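Local atomic coordinates of oxidoreductase (Listeria innocua, PDB entry 3E18), a protein that binds NAD in a Rossmann-fold domain and is probably a dehydrogenase of the GFO/IDH/MocA family, its substrate being unknown. Residues Arg126-Met137 with Leu297-Phe307; Trp177-Leu186 with Phe218-Val228. One frame throughout, in Å; residues are numbered along the deposited sequence.

Contact 1: residues Arg126-Met137 with Leu297-Phe307; sequences RWDEDFLIIKEM and LPAPAKLAPSF
Ala301 N donates to Leu132 O at 3.0 Å, nearly straight (165°) but well above the carbonyl plane. The same oxygen accepts the helical bond from Glu136 N on the opposite face of that plane, so two donors grip it. Near the start of 126-137, the indole NE1 of Trp127 donates to Pro305 O at 3.1 Å, slightly out of the ring plane; Leu303 O lies 3.2 Å from the same NE1. A water donates to Ala299 O and, weakly, to Glu136 OE2. The extended, proline-rich strap 297-307 runs along helix 129-140 on its way from strand 292-295 of the mixed sheet to helix 307-315. The Trp127 indole is sandwiched: Leu303 CD2 sits 3.7 Å from the five-membered ring centroid over one face, and Phe307 CB lies over the six-membered ring on the other, both CH-pi contacts. Leu303, its CG anti to the backbone N (chi1 -167°), also sets CD2 against Arg126 O, a buried carbonyl oxygen with no polar partner in the model. Pro300 CB rests on Leu132 CB at 3.8 Å, and Ile133 fits its CG2 branch against Leu297 CB and Pro298 CD. Met137 CG meets Pro298 CG at 3.7 Å, the side chains at about a right angle.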
# COMPACT_ATOMS: atom_id res chain seq x y z
N ARG A 126 22.31 3.81 -4.77
CA ARG A 126 22.01 4.07 -6.18
C ARG A 126 22.67 3.03 -7.09
O ARG A 126 22.23 2.83 -8.21
CB ARG A 126 22.50 5.45 -6.59
CG ARG A 126 21.74 6.58 -5.98
CD ARG A 126 22.18 7.87 -6.61
NE ARG A 126 21.64 9.01 -5.89
CZ ARG A 126 21.63 10.25 -6.38
NH1 ARG A 126 22.17 10.48 -7.56
NH2 ARG A 126 21.14 11.26 -5.67
N TRP A 127 23.69 2.36 -6.57
CA TRP A 127 24.39 1.30 -7.29
C TRP A 127 23.83 -0.11 -7.00
O TRP A 127 24.32 -1.10 -7.53
CB TRP A 127 25.90 1.36 -6.98
CG TRP A 127 26.66 2.46 -7.72
CD1 TRP A 127 27.40 2.32 -8.86
CD2 TRP A 127 26.74 3.85 -7.36
NE1 TRP A 127 27.95 3.53 -9.23
CE2 TRP A 127 27.56 4.48 -8.33
CE3 TRP A 127 26.20 4.62 -6.31
CZ2 TRP A 127 27.86 5.86 -8.29
CZ3 TRP A 127 26.50 6.00 -6.27
CH2 TRP A 127 27.32 6.60 -7.26
N ASP A 128 22.80 -0.19 -6.15
CA ASP A 128 22.18 -1.48 -5.80
C ASP A 128 21.62 -2.17 -7.05
O ASP A 128 20.95 -1.54 -7.87
CB ASP A 128 21.07 -1.28 -4.76
CG ASP A 128 21.57 -1.35 -3.33
OD1 ASP A 128 22.80 -1.43 -3.10
OD2 ASP A 128 20.71 -1.32 -2.41
N GLU A 129 21.94 -3.45 -7.21
CA GLU A 129 21.57 -4.22 -8.40
C GLU A 129 20.05 -4.32 -8.64
O GLU A 129 19.57 -4.11 -9.75
CB GLU A 129 22.19 -5.63 -8.31
CG GLU A 129 22.40 -6.28 -9.66
CD GLU A 129 23.20 -7.58 -9.60
OE1 GLU A 129 23.90 -7.84 -8.59
OE2 GLU A 129 23.11 -8.36 -10.58
N ASP A 130 19.31 -4.59 -7.56
CA ASP A 130 17.84 -4.60 -7.62
C ASP A 130 17.28 -3.27 -8.14
O ASP A 130 16.37 -3.25 -8.96
CB ASP A 130 17.25 -4.92 -6.26
CG ASP A 130 17.66 -3.93 -5.20
OD1 ASP A 130 18.88 -3.79 -4.92
OD2 ASP A 130 16.77 -3.30 -4.61
N PHE A 131 17.83 -2.16 -7.65
CA PHE A 131 17.39 -0.84 -8.09
C PHE A 131 17.74 -0.59 -9.55
O PHE A 131 16.96 0.02 -10.29
CB PHE A 131 17.98 0.27 -7.18
CG PHE A 131 17.84 1.65 -7.76
CD1 PHE A 131 16.57 2.21 -7.92
CD2 PHE A 131 18.95 2.36 -8.17
CE1 PHE A 131 16.41 3.49 -8.50
CE2 PHE A 131 18.80 3.66 -8.75
CZ PHE A 131 17.53 4.21 -8.90
N LEU A 132 18.92 -1.04 -9.97
CA LEU A 132 19.35 -0.85 -11.35
C LEU A 132 18.54 -1.69 -12.36
O LEU A 132 18.35 -1.26 -13.51
CB LEU A 132 20.87 -1.07 -11.50
CG LEU A 132 21.74 -0.01 -10.80
CD1 LEU A 132 23.23 -0.34 -10.93
CD2 LEU A 132 21.47 1.41 -11.31
N ILE A 133 18.03 -2.83 -11.91
CA ILE A 133 17.00 -3.59 -12.68
C ILE A 133 15.75 -2.74 -12.91
O ILE A 133 15.27 -2.64 -14.04
CB ILE A 133 16.66 -4.93 -12.01
CG1 ILE A 133 17.86 -5.88 -12.08
CG2 ILE A 133 15.45 -5.61 -12.67
CD1 ILE A 133 17.73 -7.10 -11.20
N ILE A 134 15.24 -2.08 -11.86
CA ILE A 134 14.08 -1.19 -11.99
C ILE A 134 14.38 0.00 -12.91
O ILE A 134 13.53 0.43 -13.72
CB ILE A 134 13.59 -0.68 -10.58
CG1 ILE A 134 13.30 -1.87 -9.64
CG2 ILE A 134 12.35 0.18 -10.70
CD1 ILE A 134 12.16 -2.79 -10.12
N LYS A 135 15.59 0.54 -12.79
CA LYS A 135 16.05 1.63 -13.64
C LYS A 135 16.11 1.18 -15.09
O LYS A 135 15.69 1.91 -15.98
CB LYS A 135 17.43 2.13 -13.17
CG LYS A 135 17.93 3.37 -13.89
CD LYS A 135 19.10 3.95 -13.12
CE LYS A 135 19.34 5.40 -13.51
NZ LYS A 135 20.06 5.48 -14.81
N GLU A 136 16.61 -0.02 -15.32
CA GLU A 136 16.57 -0.60 -16.69
C GLU A 136 15.13 -0.70 -17.23
O GLU A 136 14.84 -0.22 -18.34
CB GLU A 136 17.27 -1.96 -16.73
CG GLU A 136 17.27 -2.66 -18.11
CD GLU A 136 18.21 -2.04 -19.15
OE1 GLU A 136 18.96 -1.09 -18.81
OE2 GLU A 136 18.22 -2.52 -20.31
N MET A 137 14.23 -1.27 -16.42
CA MET A 137 12.82 -1.39 -16.80
C MET A 137 12.19 -0.03 -17.08
O MET A 137 11.47 0.12 -18.06
CB MET A 137 12.01 -2.14 -15.73
CG MET A 137 12.46 -3.57 -15.51
SD MET A 137 11.67 -4.36 -14.10
CE MET A 137 9.96 -4.34 -14.60
N LEU A 297 13.27 -10.93 -15.34
CA LEU A 297 13.77 -9.59 -15.08
C LEU A 297 14.97 -9.31 -15.98
O LEU A 297 15.79 -10.20 -16.18
CB LEU A 297 14.18 -9.44 -13.61
CG LEU A 297 13.06 -9.56 -12.57
CD1 LEU A 297 13.60 -9.71 -11.16
CD2 LEU A 297 12.15 -8.36 -12.65
N PRO A 298 15.09 -8.07 -16.51
CA PRO A 298 16.22 -7.72 -17.35
C PRO A 298 17.52 -7.70 -16.56
O PRO A 298 17.50 -7.76 -15.33
CB PRO A 298 15.90 -6.30 -17.83
CG PRO A 298 14.50 -6.04 -17.44
CD PRO A 298 14.18 -6.93 -16.32
N ALA A 299 18.64 -7.63 -17.28
CA ALA A 299 19.94 -7.35 -16.67
C ALA A 299 19.88 -5.91 -16.15
O ALA A 299 19.21 -5.06 -16.75
CB ALA A 299 21.07 -7.51 -17.72
N PRO A 300 20.56 -5.63 -15.02
CA PRO A 300 20.54 -4.28 -14.45
C PRO A 300 21.15 -3.24 -15.39
O PRO A 300 22.06 -3.57 -16.16
CB PRO A 300 21.40 -4.42 -13.20
CG PRO A 300 22.28 -5.60 -13.48
CD PRO A 300 21.39 -6.54 -14.20
N ALA A 301 20.62 -2.01 -15.35
CA ALA A 301 21.24 -0.88 -16.03
C ALA A 301 22.67 -0.66 -15.51
O ALA A 301 23.03 -1.15 -14.43
CB ALA A 301 20.41 0.38 -15.83
N LYS A 302 23.48 0.05 -16.27
CA LYS A 302 24.83 0.35 -15.80
C LYS A 302 24.85 1.67 -15.03
O LYS A 302 24.28 2.66 -15.47
CB LYS A 302 25.82 0.39 -16.98
CG LYS A 302 25.98 -0.94 -17.71
CD LYS A 302 26.67 -1.98 -16.83
CE LYS A 302 26.60 -3.37 -17.42
NZ LYS A 302 27.04 -4.38 -16.42
N LEU A 303 25.45 1.67 -13.84
CA LEU A 303 25.81 2.93 -13.18
C LEU A 303 27.32 2.97 -13.00
O LEU A 303 27.89 2.24 -12.15
CB LEU A 303 25.08 3.13 -11.83
CG LEU A 303 25.16 4.55 -11.24
CD1 LEU A 303 24.77 5.64 -12.25
CD2 LEU A 303 24.33 4.70 -10.00
N ALA A 304 27.97 3.79 -13.81
CA ALA A 304 29.43 3.79 -13.91
C ALA A 304 30.02 5.19 -13.90
O ALA A 304 29.45 6.12 -14.49
CB ALA A 304 29.88 3.02 -15.16
N PRO A 305 31.18 5.36 -13.24
CA PRO A 305 31.97 4.38 -12.48
C PRO A 305 31.44 4.24 -11.07
O PRO A 305 30.35 4.74 -10.78
CB PRO A 305 33.37 5.01 -12.47
CG PRO A 305 33.11 6.47 -12.49
CD PRO A 305 31.84 6.69 -13.26
N SER A 306 32.20 3.57 -10.20
CA SER A 306 31.87 3.44 -8.80
C SER A 306 31.77 4.82 -8.15
O SER A 306 32.24 5.81 -8.72
CB SER A 306 32.93 2.60 -8.07
OG SER A 306 34.13 3.34 -7.84
N PHE A 307 31.13 4.89 -6.98
CA PHE A 307 31.00 6.15 -6.24
C PHE A 307 32.36 6.85 -6.05
O PHE A 307 32.53 8.01 -6.40
CB PHE A 307 30.32 5.91 -4.88
CG PHE A 307 30.28 7.13 -4.02
CD1 PHE A 307 29.24 8.04 -4.14
CD2 PHE A 307 31.30 7.39 -3.10
CE1 PHE A 307 29.21 9.17 -3.35
CE2 PHE A 307 31.28 8.53 -2.31
CZ PHE A 307 30.23 9.42 -2.43
O HOH W 1 19.39 -5.03 -19.48

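Contact 2: residues Trp177-Leu186 with Phe218-Val228; sequences WGVHLLDQLL and FENGITAQIEV. With NAD (nicotinamide-adenine-dinucleotide), chain E.
Leu181 and Leu185 of helix 177-186 face Ile226 and Ala224 of strand 223-228, the segments running nearly antiparallel (158°) with their axes 8.8 Å apart at closest approach. This is a helix laid on the mixed beta sheet of the GFO/IDH/MocA C-terminal domain, joined by apolar packing without a hydrogen bond across it. Ala224, Ile226 and Val228 turn their CB atoms to the helix, whereas Gln225 points to the other side of the sheet, where it pairs with Gln225 of the second subunit. Ile226 takes the middle place: its CG2 touches Leu181 CB at 3.6 Å, while CG1 and CD1 reach Leu182 CD2 and Leu185 CD2. Leu185, whose chi1 of 176° swings CG to the side opposite its own N, spreads its methyls over Ala224 CB, CD1 lying 3.8 Å from it. Phe218, the first residue of the type I turn 218-221, presents its ring edge to Leu185 and Leu186, and Leu186 CD1 meets Phe218 CE1 at 3.8 Å. His180, on another side of the helix, lies in the NAD pocket, its NE2 3.5 Å from the carboxamide O7N of NAD. At the same end of the helix, Val228 CG2 packs 3.6 Å from Trp177 CB.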
# COMPACT_ATOMS: atom_id res chain seq x y z
N TRP A 177 16.93 4.01 6.65
CA TRP A 177 16.66 3.35 5.38
C TRP A 177 15.87 4.24 4.44
O TRP A 177 16.04 4.18 3.22
CB TRP A 177 15.90 2.05 5.63
CG TRP A 177 16.76 0.85 5.60
CD1 TRP A 177 17.15 0.10 6.67
CD2 TRP A 177 17.35 0.25 4.44
NE1 TRP A 177 17.95 -0.94 6.25
CE2 TRP A 177 18.09 -0.88 4.89
CE3 TRP A 177 17.33 0.54 3.07
CZ2 TRP A 177 18.80 -1.70 4.01
CZ3 TRP A 177 18.02 -0.30 2.20
CH2 TRP A 177 18.75 -1.40 2.68
N GLY A 178 15.01 5.07 5.00
CA GLY A 178 14.15 5.94 4.19
C GLY A 178 14.94 6.80 3.23
O GLY A 178 14.57 6.91 2.06
N VAL A 179 16.03 7.39 3.70
CA VAL A 179 16.87 8.23 2.85
C VAL A 179 17.40 7.45 1.63
O VAL A 179 17.38 7.98 0.54
CB VAL A 179 18.00 8.95 3.65
CG1 VAL A 179 18.84 7.97 4.37
CG2 VAL A 179 18.87 9.82 2.76
N HIS A 180 17.82 6.20 1.80
CA HIS A 180 18.23 5.37 0.64
C HIS A 180 17.10 5.17 -0.36
O HIS A 180 17.30 5.32 -1.57
CB HIS A 180 18.62 3.97 1.09
CG HIS A 180 19.96 3.90 1.73
ND1 HIS A 180 21.08 4.49 1.19
CD2 HIS A 180 20.38 3.23 2.84
CE1 HIS A 180 22.13 4.21 1.95
NE2 HIS A 180 21.73 3.45 2.95
N LEU A 181 15.91 4.83 0.14
CA LEU A 181 14.80 4.47 -0.74
C LEU A 181 14.24 5.69 -1.43
O LEU A 181 13.85 5.64 -2.60
CB LEU A 181 13.70 3.75 0.02
CG LEU A 181 14.13 2.48 0.76
CD1 LEU A 181 12.91 1.85 1.35
CD2 LEU A 181 14.79 1.53 -0.22
N LEU A 182 14.21 6.81 -0.71
CA LEU A 182 13.66 8.05 -1.27
C LEU A 182 14.62 8.66 -2.28
O LEU A 182 14.20 9.32 -3.26
CB LEU A 182 13.38 9.05 -0.15
CG LEU A 182 12.29 8.67 0.86
CD1 LEU A 182 12.39 9.59 2.04
CD2 LEU A 182 10.88 8.66 0.27
N ASP A 183 15.91 8.48 -2.01
CA ASP A 183 16.96 8.94 -2.92
C ASP A 183 16.95 8.17 -4.24
O ASP A 183 17.01 8.78 -5.32
CB ASP A 183 18.33 8.89 -2.25
CG ASP A 183 19.44 9.29 -3.19
OD1 ASP A 183 19.52 10.49 -3.55
OD2 ASP A 183 20.18 8.38 -3.60
N GLN A 184 16.86 6.84 -4.15
CA GLN A 184 16.59 5.97 -5.33
C GLN A 184 15.42 6.50 -6.15
O GLN A 184 15.54 6.71 -7.35
CB GLN A 184 16.28 4.55 -4.88
CG GLN A 184 17.53 3.71 -4.58
CD GLN A 184 17.21 2.32 -4.05
OE1 GLN A 184 16.06 1.97 -3.79
NE2 GLN A 184 18.24 1.50 -3.92
N LEU A 185 14.31 6.76 -5.48
CA LEU A 185 13.08 7.17 -6.17
C LEU A 185 13.22 8.51 -6.88
O LEU A 185 12.76 8.69 -8.03
CB LEU A 185 11.93 7.26 -5.16
CG LEU A 185 10.56 7.75 -5.66
CD1 LEU A 185 9.90 6.75 -6.61
CD2 LEU A 185 9.67 8.05 -4.47
N LEU A 186 13.82 9.47 -6.19
CA LEU A 186 13.96 10.83 -6.73
C LEU A 186 15.06 10.90 -7.80
O LEU A 186 15.01 11.72 -8.74
CB LEU A 186 14.20 11.82 -5.59
CG LEU A 186 13.00 12.70 -5.18
CD1 LEU A 186 11.71 11.91 -5.03
CD2 LEU A 186 13.29 13.52 -3.93
N PHE A 218 3.85 12.57 -7.90
CA PHE A 218 4.71 13.50 -8.65
C PHE A 218 3.85 14.36 -9.54
O PHE A 218 2.72 14.01 -9.79
CB PHE A 218 5.72 12.73 -9.49
CG PHE A 218 6.75 12.01 -8.66
CD1 PHE A 218 7.91 12.67 -8.27
CD2 PHE A 218 6.53 10.72 -8.23
CE1 PHE A 218 8.86 12.06 -7.48
CE2 PHE A 218 7.47 10.08 -7.43
CZ PHE A 218 8.65 10.76 -7.05
N GLU A 219 4.40 15.47 -10.02
CA GLU A 219 3.66 16.39 -10.91
C GLU A 219 3.23 15.74 -12.22
O GLU A 219 2.22 16.14 -12.82
CB GLU A 219 4.49 17.66 -11.18
CG GLU A 219 4.87 18.49 -9.95
CD GLU A 219 3.75 19.39 -9.41
OE1 GLU A 219 2.69 19.52 -10.06
OE2 GLU A 219 3.95 19.98 -8.33
N ASN A 220 3.99 14.74 -12.68
CA ASN A 220 3.65 13.99 -13.89
C ASN A 220 2.68 12.81 -13.70
O ASN A 220 2.44 12.04 -14.63
CB ASN A 220 4.92 13.54 -14.63
CG ASN A 220 5.67 12.43 -13.90
OD1 ASN A 220 5.33 12.04 -12.78
ND2 ASN A 220 6.70 11.92 -14.55
N GLY A 221 2.14 12.65 -12.49
CA GLY A 221 1.09 11.66 -12.26
C GLY A 221 1.62 10.36 -11.69
O GLY A 221 0.84 9.51 -11.29
N ILE A 222 2.94 10.20 -11.68
CA ILE A 222 3.57 8.98 -11.12
C ILE A 222 3.32 8.90 -9.63
O ILE A 222 3.37 9.91 -8.92
CB ILE A 222 5.06 8.90 -11.46
CG1 ILE A 222 5.23 8.64 -12.96
CG2 ILE A 222 5.81 7.81 -10.62
CD1 ILE A 222 6.67 8.61 -13.42
N THR A 223 3.04 7.69 -9.13
CA THR A 223 2.79 7.53 -7.72
C THR A 223 3.77 6.50 -7.17
O THR A 223 4.33 5.68 -7.90
CB THR A 223 1.29 7.16 -7.39
OG1 THR A 223 0.95 5.92 -8.01
CG2 THR A 223 0.31 8.26 -7.86
N ALA A 224 4.04 6.58 -5.88
CA ALA A 224 4.97 5.63 -5.26
C ALA A 224 4.57 5.42 -3.85
O ALA A 224 4.06 6.31 -3.21
CB ALA A 224 6.41 6.15 -5.33
N GLN A 225 4.84 4.21 -3.36
CA GLN A 225 4.66 3.93 -1.97
C GLN A 225 6.00 3.41 -1.51
O GLN A 225 6.52 2.49 -2.13
CB GLN A 225 3.58 2.88 -1.75
CG GLN A 225 3.38 2.51 -0.27
CD GLN A 225 2.18 1.62 -0.03
OE1 GLN A 225 1.21 1.67 -0.77
NE2 GLN A 225 2.25 0.77 1.00
N ILE A 226 6.56 4.02 -0.46
CA ILE A 226 7.87 3.64 0.09
C ILE A 226 7.64 3.17 1.50
O ILE A 226 6.92 3.79 2.28
CB ILE A 226 8.88 4.83 0.10
CG1 ILE A 226 8.97 5.51 -1.29
CG2 ILE A 226 10.22 4.42 0.68
CD1 ILE A 226 9.34 4.60 -2.46
N GLU A 227 8.27 2.07 1.88
CA GLU A 227 7.93 1.55 3.18
C GLU A 227 9.19 0.94 3.74
O GLU A 227 9.99 0.40 2.99
CB GLU A 227 6.87 0.48 2.93
CG GLU A 227 6.11 -0.05 4.07
CD GLU A 227 4.99 -0.93 3.56
OE1 GLU A 227 3.98 -0.40 3.04
OE2 GLU A 227 5.14 -2.16 3.66
N VAL A 228 9.39 1.10 5.04
CA VAL A 228 10.41 0.37 5.78
C VAL A 228 9.70 -0.19 6.97
O VAL A 228 8.87 0.49 7.57
CB VAL A 228 11.58 1.28 6.24
CG1 VAL A 228 12.58 0.51 7.16
CG2 VAL A 228 12.36 1.83 5.06
PA NAD E . 28.74 3.75 14.62
O1A NAD E . 29.00 2.31 14.38
O2A NAD E . 28.12 4.04 15.93
O5B NAD E . 30.10 4.58 14.44
C5B NAD E . 30.18 5.99 14.55
C4B NAD E . 31.59 6.32 15.01
O4B NAD E . 31.80 7.72 15.02
C3B NAD E . 31.85 5.82 16.42
O3B NAD E . 33.02 5.03 16.43
C2B NAD E . 32.04 7.08 17.24
O2B NAD E . 32.96 6.92 18.29
C1B NAD E . 32.52 8.07 16.19
N9A NAD E . 32.24 9.47 16.54
C8A NAD E . 31.14 9.98 17.19
N7A NAD E . 31.29 11.32 17.30
C5A NAD E . 32.47 11.67 16.73
C6A NAD E . 33.11 12.90 16.57
N6A NAD E . 32.46 14.02 16.87
N1A NAD E . 34.34 12.94 15.93
C2A NAD E . 34.93 11.79 15.45
N3A NAD E . 34.29 10.58 15.62
C4A NAD E . 33.08 10.52 16.25
O3 NAD E . 27.80 4.32 13.43
PN NAD E . 27.69 3.70 11.97
O1N NAD E . 26.62 2.66 11.94
O2N NAD E . 29.04 3.39 11.43
O5D NAD E . 27.09 4.96 11.13
C5D NAD E . 27.76 6.20 11.02
C4D NAD E . 27.19 6.99 9.82
O4D NAD E . 27.17 6.17 8.67
C3D NAD E . 25.75 7.44 10.03
O3D NAD E . 25.55 8.68 9.37
C2D NAD E . 24.91 6.40 9.31
O2D NAD E . 23.73 6.98 8.81
C1D NAD E . 25.84 5.99 8.18
N1N NAD E . 25.64 4.61 7.64
C2N NAD E . 25.42 4.51 6.30
C3N NAD E . 25.22 3.28 5.68
C7N NAD E . 25.22 3.22 4.19
O7N NAD E . 24.82 2.03 3.55
N7N NAD E . 25.60 4.28 3.47
C4N NAD E . 25.29 2.11 6.45
C5N NAD E . 25.54 2.21 7.83
C6N NAD E . 25.72 3.47 8.41

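From the N terminus the chain completes the parallel Rossmann sheet with strand 119-122, then enters 126-137, the first half of contact 1. After strand 146-154 comes helix 173-188, which meets 218-228 two strands later, closing the smaller loop of contact 2 and laying that helix on the mixed sheet. Contact 1 closes last, bringing the chain leaving strand 292-295 back against helix 129-140 on its way to helix 307-315, so contact 2 is nested inside its loop. Their centres lie 16 Å apart, and their first halves touch: Arg126 NH2 forms a 2.8 Å salt bridge with Asp183 OD1, and Phe131 packs on Gln184, tying helix 129-140 and the 3-10 segment before it to helix 173-188.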